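PDB 5J7O: major capsid protein from Faustovirus, which forms the double jelly-roll capsomer, a trimer, that probably tiles the outer protein shell of this large double-stranded DNA virus. Local coordinates for residues 91-96 with 318-323; 97-102 with 399-404; 339-344 with 373-378; 477-482 with 513-518; 524-529 with 595-600. All blocks are in the same frame, centred on the assembly; numbering follows the deposited sequence.

Interaction 1 (91-96 with 318-323); sequences FSIPQF and GQRFIT
F91 and S92, ending strand 88-92, pair antiparallel with I322 and F321 at the edge of a four-stranded sheet, consistent with a wall of the first jelly roll. F91 and I322 make the hydrogen-bonded pair, with F91 N 2.8 Å from I322 O and I322 N 2.9 Å from F91 O. Beyond S92 the ladder gives out and a side chain takes over. R320, extended from CG to NE, grips one carbonyl side-on: NE lies 2.9 Å and NH2 3.2 Å from I93 O, both from the same face of the carbonyl plane, NH2 standing well above it. I93 CG2 covers one face of the guanidinium, and I93 CD1 meets I322 CG1 at 4.1 Å. On the face carrying S92 and F321, S92 OG sits 3.2 Å from F321 CE1 while hydrogen-bonded to N79. NH1 of R320 reaches I315 O and the hydroxyl of S312. Neutral oxygens thus hold the buried guanidinium, which would offset its charge and limit its rotation beside residues 93-95, where that chain has left the sheet.

Interaction 2 (97-102 with 399-404); sequences GDFFSD and IFVTPE
D98 and F99 both face I399, a classic beta bulge at the start of strand 99-109, where it runs antiparallel to strand 389-401 in a sheet consistent with a jelly-roll wall. The tight part lies on the F99 side. F99 O accepts from I399 N at 2.8 Å, and F99 N returns a longer bond of 3.1 Å to I399 O. F99 CB and I399 CB meet at 4.0 Å. Farther out, V401 CG2 comes in the plane of the F99 ring to its edge, 3.8 Å from CE1. I410 of helix 403-412 and I59 of the second subunit also pack on F99.

The other side, with D98, F400 and V401 only partly covered, relies on isolated contacts. The first torsion of D98 (chi1 -57°) sets CG beside the backbone N, anti to the carbonyl carbon; D98 OD2 accepts from V401 N on its anti lone pair at 2.9 Å, an almost straight bond of 175°. The F400 ring, met edge-to-face by F96, lies against the backbone of G97: a CH-pi contact over the ring face, displaced toward the rim, with G97 CA 3.5 Å from F400 CE2.

Interaction 3 (339-344 with 373-378); sequences NLFLQT and YTPTLA
L342 N donates to T374 O at 2.7 Å, and T374 N returns a bond to L342 O at 2.9 Å. T376 N extends the ladder with a 3.0 Å bond to L340 O. The T374 carbonyl is held twice: T376 OG1, anti to its own carbonyl carbon (chi1 -57°), donates to T374 O at 3.0 Å from the face of the carbonyl plane opposite L342 N. A water donates to L342 O and also links the hydroxyls of T344 and T374. Outward from this polar line, Q343 and Y373 lie side by side and point the same way, amide and ring planes 47° apart, with Q343 CG 3.9 Å from Y373 CE1. On the same face F341 CD1 meets P375 CG at 4.1 Å, and I241 and N237 of the second subunit pack on F341 and P375. L342 and T374, on the other face, touch T263 and G264 of the third subunit. Such antiparallel pairing of consecutive strands, 341-351 and 364-375, is that of a long beta hairpin, here at its open end.

Interaction 4 (477-482 with 513-518); sequences EPVYDV and NQYIVP
V479 and Y515 sit at the middle of an antiparallel ladder, bonded both ways: V479 N to Y515 O at 2.9 Å and Y515 N to V479 O at 2.8 Å. The neighbouring hydrogen-bonded pairs are E477 with V517 and D481 with N513, the latter lopsided, since D481 N lies 2.8 Å from N513 O but the return bond is weak. P478 falls at a non-hydrogen-bonded position, where the ladder asks nothing of its nitrogen.

On the face with P478 and Y480, Q514 is fully extended (chi2 180°) and runs beside the Y480 ring, the planes 39° apart; Q514 CD is 3.6 Å from Y480 CE1, and OE1 reaches to 3.3 Å from P478 CB. On the other face V479 CG2 meets V517 CG2 at 3.6 Å, and D481 OD2 comes to the edge of the Y515 ring, 3.3 Å from CE1.

The next shell belongs to the trimer. E477 OE2 accepts from A270 N and N240 ND2 of the third subunit, whose W247 meets Y480 edge-to-face. Y515 and I516 pair with a strand of the second subunit, so the sheet continues across that interface. A carboxylate oxygen at the ring's CH edge would be electrostatically favourable, the more so as D481 OD1 has a long, weak ion pair with K275 of the third subunit. Backbone groups are thus bonded across the ladder, while the E477 carboxylate finds partners on another chain.

Interaction 5 (524-529 with 595-600); sequences LDTVRV and EYTSSF
R528 and E595 form a hydrogen-bonded antiparallel pair, E595 N donating to R528 O at 2.8 Å, while at the far end D525 N points to T597 O at 2.7 Å, nearly along the C=O axis. The side chains of R528 and E595 lie side by side on one face of the sheet. The arginine bends at chi3 (116°), which turns NE toward the glutamate, and a salt bridge forms from R528 NE to E595 OE2 at 3.1 Å. OE2 lies in the guanidinium plane, yet NE stands above the carboxylate plane, the guanidinium and carboxylate planes being 69° apart. A water accepts from R528 NH2 and donates to E595 OE1, and NH1 has a second salt bridge, to E535.

D525 and T526 both face T597, a classic beta bulge where strand 526-531 meets strand 592-597, inner neighbours in a four-stranded sheet consistent with the second jelly roll. Around the bulge the hydroxyls of T526 and T597 touch, as do D525 OD2 and S599 OG, but both pairs are modelled too close for their lengths to be trusted. Toward the interior, L524 CD2 packs at 3.6 Å on Y596 CB, the side chains at about a right angle, with L451 against both. S598 OG accepts from F600 N at 3.1 Å, an ST turn, and is also bonded to T523 O.

In the fold
Five antiparallel pairings show one backbone scheme adapted to different places. Interactions 1 and 2 touch, I93 and R320 packing on F100, and tie successive strands 88-92 and 99-109 to different partners; one finishes its ladder with an arginine, the other with an aspartate. Interactions 3 and 4, centres 15 Å apart, share a mixed sheet and are covered by both other subunits, which several polar groups of interaction 4 meet. Interactions 1 and 5 touch no other chain. Each contact is partly buried, but unevenly: in interaction 5 V527 and Y596 are buried on one face while the salt bridge lies on the more exposed one, whereas interaction 1 buries its arginine. Bulges mark interactions 2 and 5, while interaction 4 is the most regular.

Interaction 1 (91-96 with 318-323)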
# COMPACT_ATOMS: atom_id res chain seq x y z
N PHE B 91 3.37 34.87 14.19
CA PHE B 91 3.41 35.53 12.90
C PHE B 91 2.25 36.51 12.79
O PHE B 91 1.14 36.22 13.24
CB PHE B 91 3.32 34.53 11.74
CG PHE B 91 4.37 33.46 11.76
CD1 PHE B 91 4.17 32.29 12.48
CD2 PHE B 91 5.54 33.60 11.04
CE1 PHE B 91 5.13 31.30 12.50
CE2 PHE B 91 6.50 32.61 11.05
CZ PHE B 91 6.30 31.46 11.78
N SER B 92 2.51 37.66 12.19
CA SER B 92 1.43 38.50 11.70
C SER B 92 1.00 38.01 10.32
O SER B 92 1.82 37.50 9.54
CB SER B 92 1.85 39.96 11.63
OG SER B 92 2.00 40.52 12.92
N ILE B 93 -0.28 38.14 10.03
CA ILE B 93 -0.79 37.82 8.70
C ILE B 93 -0.73 39.10 7.88
O ILE B 93 -1.58 39.99 8.06
CB ILE B 93 -2.21 37.24 8.76
CG1 ILE B 93 -2.24 36.02 9.68
CG2 ILE B 93 -2.69 36.87 7.37
CD1 ILE B 93 -3.62 35.42 9.86
N PRO B 94 0.25 39.25 6.98
CA PRO B 94 0.43 40.52 6.29
C PRO B 94 -0.75 40.86 5.40
O PRO B 94 -1.53 40.00 4.99
CB PRO B 94 1.71 40.30 5.46
CG PRO B 94 2.36 39.09 6.06
CD PRO B 94 1.24 38.24 6.57
N GLN B 95 -0.88 42.15 5.11
CA GLN B 95 -1.89 42.63 4.19
C GLN B 95 -1.37 42.45 2.77
O GLN B 95 -0.36 43.06 2.39
CB GLN B 95 -2.24 44.08 4.47
CG GLN B 95 -3.57 44.51 3.90
CD GLN B 95 -4.10 45.77 4.55
OE1 GLN B 95 -4.79 45.71 5.57
NE2 GLN B 95 -3.77 46.92 3.97
N PHE B 96 -2.05 41.62 1.98
CA PHE B 96 -1.59 41.31 0.64
C PHE B 96 -2.78 41.15 -0.31
O PHE B 96 -3.04 42.03 -1.14
CB PHE B 96 -0.74 40.04 0.65
CG PHE B 96 0.01 39.79 -0.63
CD1 PHE B 96 0.26 40.82 -1.52
CD2 PHE B 96 0.47 38.52 -0.94
CE1 PHE B 96 0.96 40.59 -2.69
CE2 PHE B 96 1.17 38.28 -2.11
CZ PHE B 96 1.41 39.32 -2.99
N GLY B 318 -3.20 43.97 11.75
CA GLY B 318 -2.69 44.47 13.00
C GLY B 318 -3.30 43.83 14.24
O GLY B 318 -2.76 44.02 15.34
N GLN B 319 -4.39 43.09 14.09
CA GLN B 319 -5.03 42.38 15.19
C GLN B 319 -5.23 40.91 14.87
O GLN B 319 -6.00 40.23 15.55
CB GLN B 319 -6.37 43.04 15.55
CG GLN B 319 -7.11 43.58 14.34
CD GLN B 319 -8.55 43.91 14.64
OE1 GLN B 319 -9.47 43.29 14.09
NE2 GLN B 319 -8.77 44.91 15.49
N ARG B 320 -4.55 40.40 13.85
CA ARG B 320 -4.66 39.02 13.41
C ARG B 320 -3.29 38.37 13.46
O ARG B 320 -2.31 38.92 12.94
CB ARG B 320 -5.25 38.94 12.00
CG ARG B 320 -4.53 39.80 10.98
CD ARG B 320 -5.31 39.92 9.68
NE ARG B 320 -4.46 40.36 8.57
CZ ARG B 320 -4.92 40.70 7.37
NH1 ARG B 320 -6.22 40.66 7.12
NH2 ARG B 320 -4.07 41.09 6.43
N PHE B 321 -3.20 37.20 14.10
CA PHE B 321 -1.92 36.55 14.31
C PHE B 321 -2.07 35.04 14.23
O PHE B 321 -3.15 34.50 14.48
CB PHE B 321 -1.31 36.92 15.67
CG PHE B 321 -1.09 38.39 15.86
CD1 PHE B 321 0.09 38.99 15.44
CD2 PHE B 321 -2.05 39.18 16.47
CE1 PHE B 321 0.30 40.34 15.62
CE2 PHE B 321 -1.85 40.53 16.65
CZ PHE B 321 -0.67 41.12 16.22
N ILE B 322 -0.97 34.38 13.88
CA ILE B 322 -0.84 32.93 14.00
C ILE B 322 0.22 32.67 15.06
O ILE B 322 1.40 33.00 14.87
CB ILE B 322 -0.47 32.27 12.67
CG1 ILE B 322 -1.62 32.39 11.67
CG2 ILE B 322 -0.09 30.81 12.88
CD1 ILE B 322 -2.90 31.71 12.14
N THR B 323 -0.20 32.09 16.18
CA THR B 323 0.69 31.80 17.30
C THR B 323 0.92 30.30 17.37
O THR B 323 -0.02 29.51 17.26
CB THR B 323 0.09 32.31 18.62
OG1 THR B 323 0.15 33.74 18.64
CG2 THR B 323 0.85 31.75 19.81

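Interaction 2 (97-102 with 399-404)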
# COMPACT_ATOMS: atom_id res chain seq x y z
N GLY B 97 -3.50 40.04 -0.19
CA GLY B 97 -4.63 39.79 -1.06
C GLY B 97 -5.95 40.28 -0.48
O GLY B 97 -6.02 40.74 0.66
N ASP B 98 -6.99 40.19 -1.30
CA ASP B 98 -8.34 40.47 -0.81
C ASP B 98 -8.79 39.40 0.18
O ASP B 98 -9.60 39.68 1.07
CB ASP B 98 -9.32 40.56 -1.98
CG ASP B 98 -8.91 41.61 -3.00
OD1 ASP B 98 -8.55 42.73 -2.59
OD2 ASP B 98 -8.96 41.31 -4.21
N PHE B 99 -8.29 38.18 0.02
CA PHE B 99 -8.59 37.07 0.91
C PHE B 99 -7.29 36.33 1.19
O PHE B 99 -6.33 36.41 0.41
CB PHE B 99 -9.62 36.11 0.30
CG PHE B 99 -10.93 36.76 -0.07
CD1 PHE B 99 -11.04 37.48 -1.25
CD2 PHE B 99 -12.04 36.63 0.74
CE1 PHE B 99 -12.24 38.07 -1.60
CE2 PHE B 99 -13.24 37.23 0.40
CZ PHE B 99 -13.34 37.95 -0.77
N PHE B 100 -7.25 35.60 2.30
CA PHE B 100 -6.16 34.67 2.56
C PHE B 100 -6.73 33.30 2.87
O PHE B 100 -7.81 33.17 3.44
CB PHE B 100 -5.23 35.16 3.70
CG PHE B 100 -5.93 35.55 4.97
CD1 PHE B 100 -6.38 36.84 5.16
CD2 PHE B 100 -6.11 34.63 5.99
CE1 PHE B 100 -7.02 37.21 6.33
CE2 PHE B 100 -6.74 34.99 7.17
CZ PHE B 100 -7.20 36.28 7.34
N SER B 101 -5.98 32.26 2.47
CA SER B 101 -6.50 30.90 2.49
C SER B 101 -5.57 29.94 3.22
O SER B 101 -5.27 30.14 4.40
CB SER B 101 -6.74 30.42 1.05
OG SER B 101 -7.50 29.23 1.03
N ASP B 102 -5.10 28.91 2.52
CA ASP B 102 -4.33 27.85 3.16
C ASP B 102 -2.99 28.37 3.66
O ASP B 102 -2.38 29.27 3.08
CB ASP B 102 -4.13 26.68 2.20
CG ASP B 102 -3.50 27.11 0.89
OD1 ASP B 102 -4.20 27.74 0.07
OD2 ASP B 102 -2.31 26.80 0.66
N ILE B 399 -5.54 35.44 -2.14
CA ILE B 399 -6.47 35.41 -3.26
C ILE B 399 -6.83 36.83 -3.65
O ILE B 399 -7.15 37.66 -2.79
CB ILE B 399 -7.72 34.59 -2.91
CG1 ILE B 399 -7.35 33.13 -2.67
CG2 ILE B 399 -8.77 34.71 -4.01
CD1 ILE B 399 -8.54 32.23 -2.39
N PHE B 400 -6.77 37.12 -4.95
CA PHE B 400 -7.11 38.42 -5.50
C PHE B 400 -8.33 38.29 -6.39
O PHE B 400 -8.44 37.35 -7.18
CB PHE B 400 -5.94 39.01 -6.29
CG PHE B 400 -4.68 39.17 -5.49
CD1 PHE B 400 -3.83 38.09 -5.29
CD2 PHE B 400 -4.34 40.39 -4.94
CE1 PHE B 400 -2.67 38.23 -4.55
CE2 PHE B 400 -3.18 40.54 -4.20
CZ PHE B 400 -2.34 39.46 -4.01
N VAL B 401 -9.26 39.24 -6.27
CA VAL B 401 -10.49 39.26 -7.06
C VAL B 401 -10.71 40.68 -7.57
O VAL B 401 -10.09 41.64 -7.11
CB VAL B 401 -11.72 38.77 -6.26
CG1 VAL B 401 -11.54 37.32 -5.83
CG2 VAL B 401 -11.95 39.66 -5.05
N THR B 402 -11.63 40.80 -8.53
CA THR B 402 -11.91 42.10 -9.13
C THR B 402 -12.55 43.03 -8.11
O THR B 402 -13.24 42.58 -7.19
CB THR B 402 -12.83 41.94 -10.34
OG1 THR B 402 -14.11 41.45 -9.91
CG2 THR B 402 -12.23 40.98 -11.35
N PRO B 403 -12.33 44.34 -8.24
CA PRO B 403 -12.93 45.28 -7.28
C PRO B 403 -14.45 45.27 -7.29
O PRO B 403 -15.07 45.47 -6.24
CB PRO B 403 -12.38 46.64 -7.73
CG PRO B 403 -11.13 46.31 -8.49
CD PRO B 403 -11.42 45.01 -9.18
N GLU B 404 -15.08 45.05 -8.45
CA GLU B 404 -16.53 45.07 -8.52
C GLU B 404 -17.14 43.91 -7.74
O GLU B 404 -18.09 44.10 -6.97
CB GLU B 404 -16.99 45.03 -9.98
CG GLU B 404 -16.56 46.23 -10.82
CD GLU B 404 -15.15 46.09 -11.36
OE1 GLU B 404 -14.73 46.97 -12.15
OE2 GLU B 404 -14.46 45.12 -11.00

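Interaction 3 (339-344 with 373-378)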
# COMPACT_ATOMS: atom_id res chain seq x y z
N ASN B 339 26.73 2.27 16.65
CA ASN B 339 27.52 1.14 16.18
C ASN B 339 28.19 0.43 17.36
O ASN B 339 29.42 0.30 17.44
CB ASN B 339 28.54 1.60 15.15
CG ASN B 339 29.18 0.45 14.40
OD1 ASN B 339 28.59 -0.63 14.28
ND2 ASN B 339 30.39 0.67 13.89
N LEU B 340 27.36 -0.03 18.28
CA LEU B 340 27.82 -0.75 19.47
C LEU B 340 26.78 -1.81 19.80
O LEU B 340 25.62 -1.49 20.03
CB LEU B 340 28.02 0.20 20.64
CG LEU B 340 28.60 -0.39 21.93
CD1 LEU B 340 30.05 -0.78 21.75
CD2 LEU B 340 28.44 0.60 23.08
N PHE B 341 27.21 -3.07 19.83
CA PHE B 341 26.30 -4.20 20.01
C PHE B 341 26.81 -5.11 21.11
O PHE B 341 28.01 -5.37 21.21
CB PHE B 341 26.15 -4.99 18.71
CG PHE B 341 25.81 -4.15 17.51
CD1 PHE B 341 24.49 -3.88 17.19
CD2 PHE B 341 26.81 -3.62 16.72
CE1 PHE B 341 24.17 -3.11 16.09
CE2 PHE B 341 26.50 -2.84 15.62
CZ PHE B 341 25.18 -2.58 15.31
N LEU B 342 25.88 -5.60 21.93
CA LEU B 342 26.20 -6.58 22.97
C LEU B 342 26.10 -7.97 22.37
O LEU B 342 25.02 -8.40 21.94
CB LEU B 342 25.25 -6.44 24.16
CG LEU B 342 25.40 -7.51 25.24
CD1 LEU B 342 26.66 -7.28 26.07
CD2 LEU B 342 24.17 -7.56 26.14
N GLN B 343 27.22 -8.68 22.34
CA GLN B 343 27.27 -10.05 21.82
C GLN B 343 27.03 -11.02 22.96
O GLN B 343 27.80 -11.05 23.93
CB GLN B 343 28.61 -10.32 21.14
CG GLN B 343 28.79 -11.76 20.68
CD GLN B 343 30.09 -11.97 19.95
OE1 GLN B 343 30.87 -11.04 19.76
NE2 GLN B 343 30.34 -13.21 19.52
N THR B 344 25.96 -11.81 22.86
CA THR B 344 25.62 -12.82 23.85
C THR B 344 25.87 -14.19 23.23
O THR B 344 25.16 -14.59 22.30
CB THR B 344 24.17 -12.68 24.31
OG1 THR B 344 24.02 -11.47 25.06
CG2 THR B 344 23.76 -13.87 25.18
N TYR B 373 22.80 -10.67 19.25
CA TYR B 373 23.34 -9.32 19.32
C TYR B 373 22.24 -8.35 19.75
O TYR B 373 21.11 -8.43 19.26
CB TYR B 373 23.93 -8.88 17.98
CG TYR B 373 24.96 -9.83 17.42
CD1 TYR B 373 26.29 -9.78 17.82
CD2 TYR B 373 24.60 -10.79 16.48
CE1 TYR B 373 27.23 -10.65 17.31
CE2 TYR B 373 25.53 -11.67 15.96
CZ TYR B 373 26.84 -11.59 16.38
OH TYR B 373 27.78 -12.46 15.87
N THR B 374 22.58 -7.45 20.65
CA THR B 374 21.63 -6.47 21.18
C THR B 374 22.23 -5.08 21.08
O THR B 374 23.26 -4.80 21.73
CB THR B 374 21.28 -6.79 22.63
OG1 THR B 374 21.11 -8.21 22.78
CG2 THR B 374 19.98 -6.10 23.03
N PRO B 375 21.65 -4.19 20.27
CA PRO B 375 22.14 -2.80 20.22
C PRO B 375 22.16 -2.17 21.60
O PRO B 375 21.24 -2.34 22.40
CB PRO B 375 21.14 -2.11 19.29
CG PRO B 375 20.63 -3.21 18.41
CD PRO B 375 20.58 -4.43 19.29
N THR B 376 23.23 -1.42 21.88
CA THR B 376 23.52 -0.93 23.22
C THR B 376 23.79 0.56 23.20
O THR B 376 24.50 1.06 22.32
CB THR B 376 24.72 -1.68 23.83
OG1 THR B 376 24.46 -3.09 23.83
CG2 THR B 376 24.97 -1.22 25.25
N LEU B 377 23.22 1.27 24.17
CA LEU B 377 23.48 2.69 24.34
C LEU B 377 24.84 2.92 24.98
O LEU B 377 25.24 2.20 25.90
CB LEU B 377 22.40 3.33 25.21
CG LEU B 377 20.97 3.42 24.66
CD1 LEU B 377 20.01 3.80 25.78
CD2 LEU B 377 20.90 4.42 23.53
N ALA B 378 25.55 3.93 24.49
CA ALA B 378 26.78 4.36 25.13
C ALA B 378 26.47 5.24 26.33
O ALA B 378 25.50 6.00 26.34
CB ALA B 378 27.66 5.13 24.14
O HOH W 1 23.07 -9.82 22.85

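Interaction 4 (477-482 with 513-518)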
# COMPACT_ATOMS: atom_id res chain seq x y z
N GLU B 477 7.26 -7.13 20.44
CA GLU B 477 7.44 -8.56 20.24
C GLU B 477 8.60 -8.81 19.29
O GLU B 477 8.52 -8.43 18.12
CB GLU B 477 6.16 -9.19 19.70
CG GLU B 477 6.31 -10.65 19.29
CD GLU B 477 6.42 -11.59 20.48
OE1 GLU B 477 6.35 -11.12 21.64
OE2 GLU B 477 6.58 -12.80 20.25
N PRO B 478 9.67 -9.45 19.74
CA PRO B 478 10.81 -9.71 18.85
C PRO B 478 10.48 -10.80 17.83
O PRO B 478 9.78 -11.77 18.12
CB PRO B 478 11.92 -10.16 19.80
CG PRO B 478 11.48 -9.73 21.17
CD PRO B 478 9.99 -9.80 21.14
N VAL B 479 11.01 -10.62 16.62
CA VAL B 479 11.00 -11.64 15.58
C VAL B 479 12.45 -11.85 15.15
O VAL B 479 13.12 -10.89 14.75
CB VAL B 479 10.12 -11.24 14.38
CG1 VAL B 479 10.26 -12.26 13.26
CG2 VAL B 479 8.67 -11.11 14.81
N TYR B 480 12.92 -13.09 15.23
CA TYR B 480 14.32 -13.41 15.03
C TYR B 480 14.54 -14.08 13.68
O TYR B 480 13.88 -15.07 13.36
CB TYR B 480 14.84 -14.33 16.14
CG TYR B 480 14.93 -13.68 17.51
CD1 TYR B 480 15.99 -12.84 17.82
CD2 TYR B 480 13.98 -13.93 18.48
CE1 TYR B 480 16.08 -12.25 19.07
CE2 TYR B 480 14.06 -13.35 19.73
CZ TYR B 480 15.12 -12.51 20.02
OH TYR B 480 15.21 -11.93 21.26
N ASP B 481 15.47 -13.53 12.90
CA ASP B 481 16.04 -14.23 11.76
C ASP B 481 17.27 -14.98 12.24
O ASP B 481 18.25 -14.36 12.67
CB ASP B 481 16.39 -13.26 10.63
CG ASP B 481 15.17 -12.63 9.99
OD1 ASP B 481 14.05 -13.15 10.20
OD2 ASP B 481 15.33 -11.61 9.28
N VAL B 482 17.23 -16.31 12.17
CA VAL B 482 18.26 -17.16 12.76
C VAL B 482 18.98 -17.91 11.66
O VAL B 482 18.34 -18.54 10.80
CB VAL B 482 17.65 -18.14 13.78
CG1 VAL B 482 18.75 -18.82 14.58
CG2 VAL B 482 16.68 -17.42 14.70
N ASN B 513 19.21 -11.17 12.02
CA ASN B 513 18.54 -9.89 12.18
C ASN B 513 17.39 -10.08 13.15
O ASN B 513 16.98 -11.21 13.45
CB ASN B 513 18.05 -9.34 10.83
CG ASN B 513 17.79 -7.85 10.87
OD1 ASN B 513 17.80 -7.23 11.94
ND2 ASN B 513 17.54 -7.26 9.71
N GLN B 514 16.85 -8.96 13.63
CA GLN B 514 15.74 -8.98 14.57
C GLN B 514 14.79 -7.84 14.25
O GLN B 514 15.23 -6.69 14.09
CB GLN B 514 16.23 -8.88 16.02
CG GLN B 514 15.11 -8.82 17.05
CD GLN B 514 15.62 -8.72 18.47
OE1 GLN B 514 14.84 -8.58 19.42
NE2 GLN B 514 16.94 -8.79 18.63
N TYR B 515 13.50 -8.14 14.17
CA TYR B 515 12.46 -7.15 13.97
C TYR B 515 11.69 -6.94 15.27
O TYR B 515 11.59 -7.85 16.10
CB TYR B 515 11.47 -7.57 12.87
CG TYR B 515 12.08 -7.82 11.50
CD1 TYR B 515 12.59 -9.06 11.16
CD2 TYR B 515 12.12 -6.81 10.55
CE1 TYR B 515 13.13 -9.30 9.91
CE2 TYR B 515 12.66 -7.04 9.29
CZ TYR B 515 13.17 -8.28 8.98
OH TYR B 515 13.71 -8.51 7.74
N ILE B 516 11.13 -5.75 15.43
CA ILE B 516 10.24 -5.43 16.54
C ILE B 516 8.84 -5.23 15.97
O ILE B 516 8.62 -4.35 15.13
CB ILE B 516 10.70 -4.18 17.31
CG1 ILE B 516 11.94 -4.49 18.15
CG2 ILE B 516 9.57 -3.66 18.20
CD1 ILE B 516 11.66 -5.41 19.32
N VAL B 517 7.90 -6.04 16.43
CA VAL B 517 6.50 -5.95 16.01
C VAL B 517 5.76 -5.12 17.05
O VAL B 517 5.70 -5.53 18.22
CB VAL B 517 5.86 -7.33 15.86
CG1 VAL B 517 4.38 -7.19 15.53
CG2 VAL B 517 6.57 -8.13 14.79
N PRO B 518 5.20 -3.96 16.69
CA PRO B 518 4.38 -3.19 17.63
C PRO B 518 2.99 -3.80 17.76
O PRO B 518 2.16 -3.71 16.84
CB PRO B 518 4.33 -1.79 16.99
CG PRO B 518 4.51 -2.05 15.53
CD PRO B 518 5.41 -3.25 15.41

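Interaction 5 (524-529 with 595-600)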
# COMPACT_ATOMS: atom_id res chain seq x y z
N LEU B 524 -10.03 0.82 24.86
CA LEU B 524 -11.47 1.03 24.92
C LEU B 524 -12.18 -0.23 24.47
O LEU B 524 -11.90 -0.76 23.39
CB LEU B 524 -11.89 2.22 24.05
CG LEU B 524 -11.42 3.61 24.47
CD1 LEU B 524 -11.69 4.62 23.36
CD2 LEU B 524 -12.11 4.04 25.75
N ASP B 525 -13.10 -0.72 25.31
CA ASP B 525 -13.93 -1.86 24.93
C ASP B 525 -15.25 -1.41 24.31
O ASP B 525 -15.58 -1.82 23.19
CB ASP B 525 -14.21 -2.75 26.15
CG ASP B 525 -12.98 -3.50 26.61
OD1 ASP B 525 -12.08 -3.75 25.78
OD2 ASP B 525 -12.91 -3.86 27.81
N THR B 526 -16.00 -0.57 25.01
CA THR B 526 -17.27 -0.06 24.54
C THR B 526 -17.33 1.44 24.75
O THR B 526 -16.64 1.99 25.61
CB THR B 526 -18.46 -0.72 25.25
OG1 THR B 526 -18.53 -0.25 26.60
CG2 THR B 526 -18.32 -2.24 25.27
N VAL B 527 -18.16 2.11 23.96
CA VAL B 527 -18.39 3.55 24.08
C VAL B 527 -19.89 3.82 23.96
O VAL B 527 -20.58 3.20 23.15
CB VAL B 527 -17.60 4.35 23.03
CG1 VAL B 527 -17.99 5.82 23.06
CG2 VAL B 527 -16.10 4.22 23.28
N ARG B 528 -20.38 4.74 24.79
CA ARG B 528 -21.77 5.17 24.78
C ARG B 528 -21.81 6.69 24.81
O ARG B 528 -20.99 7.32 25.49
CB ARG B 528 -22.54 4.58 25.97
CG ARG B 528 -24.00 5.00 26.08
CD ARG B 528 -24.75 4.05 27.00
NE ARG B 528 -25.24 4.70 28.21
CZ ARG B 528 -26.52 4.99 28.43
NH1 ARG B 528 -27.44 4.69 27.52
NH2 ARG B 528 -26.89 5.59 29.56
N VAL B 529 -22.75 7.28 24.07
CA VAL B 529 -22.88 8.73 23.97
C VAL B 529 -24.25 9.12 24.50
O VAL B 529 -25.28 8.74 23.92
CB VAL B 529 -22.68 9.22 22.53
CG1 VAL B 529 -22.86 10.72 22.46
CG2 VAL B 529 -21.30 8.82 22.02
N GLU B 595 -19.25 7.70 27.63
CA GLU B 595 -19.07 6.62 28.59
C GLU B 595 -18.25 5.51 27.95
O GLU B 595 -18.51 5.13 26.81
CB GLU B 595 -20.42 6.09 29.07
CG GLU B 595 -21.35 7.17 29.57
CD GLU B 595 -22.70 6.62 30.00
OE1 GLU B 595 -23.61 7.43 30.28
OE2 GLU B 595 -22.84 5.38 30.06
N TYR B 596 -17.27 5.00 28.69
CA TYR B 596 -16.37 3.97 28.19
C TYR B 596 -16.26 2.84 29.20
O TYR B 596 -16.50 3.02 30.40
CB TYR B 596 -14.97 4.53 27.90
CG TYR B 596 -14.17 4.82 29.15
CD1 TYR B 596 -13.33 3.85 29.71
CD2 TYR B 596 -14.24 6.05 29.78
CE1 TYR B 596 -12.61 4.10 30.85
CE2 TYR B 596 -13.51 6.31 30.92
CZ TYR B 596 -12.69 5.33 31.45
OH TYR B 596 -11.96 5.59 32.59
N THR B 597 -15.88 1.67 28.70
CA THR B 597 -15.42 0.56 29.52
C THR B 597 -14.08 0.10 28.98
O THR B 597 -13.86 0.09 27.76
CB THR B 597 -16.42 -0.60 29.55
OG1 THR B 597 -16.87 -0.88 28.21
CG2 THR B 597 -17.61 -0.26 30.42
N SER B 598 -13.17 -0.27 29.88
CA SER B 598 -11.80 -0.57 29.51
C SER B 598 -11.35 -1.87 30.15
O SER B 598 -11.67 -2.15 31.31
CB SER B 598 -10.85 0.57 29.93
OG SER B 598 -9.52 0.29 29.55
N SER B 599 -10.60 -2.66 29.39
CA SER B 599 -9.92 -3.83 29.91
C SER B 599 -8.47 -3.54 30.30
O SER B 599 -7.80 -4.42 30.86
CB SER B 599 -9.95 -4.97 28.89
OG SER B 599 -11.27 -5.40 28.64
N PHE B 600 -7.99 -2.32 30.04
CA PHE B 600 -6.60 -1.95 30.29
C PHE B 600 -6.45 -0.92 31.39
O PHE B 600 -5.58 -1.08 32.26
CB PHE B 600 -5.98 -1.42 28.99
CG PHE B 600 -4.52 -1.06 29.12
CD1 PHE B 600 -3.55 -2.05 29.09
CD2 PHE B 600 -4.13 0.26 29.28
CE1 PHE B 600 -2.21 -1.73 29.21
CE2 PHE B 600 -2.79 0.59 29.40
CZ PHE B 600 -1.83 -0.41 29.37
O HOH W 2 -10.20 -2.25 26.66
O HOH W 3 -24.85 6.05 32.07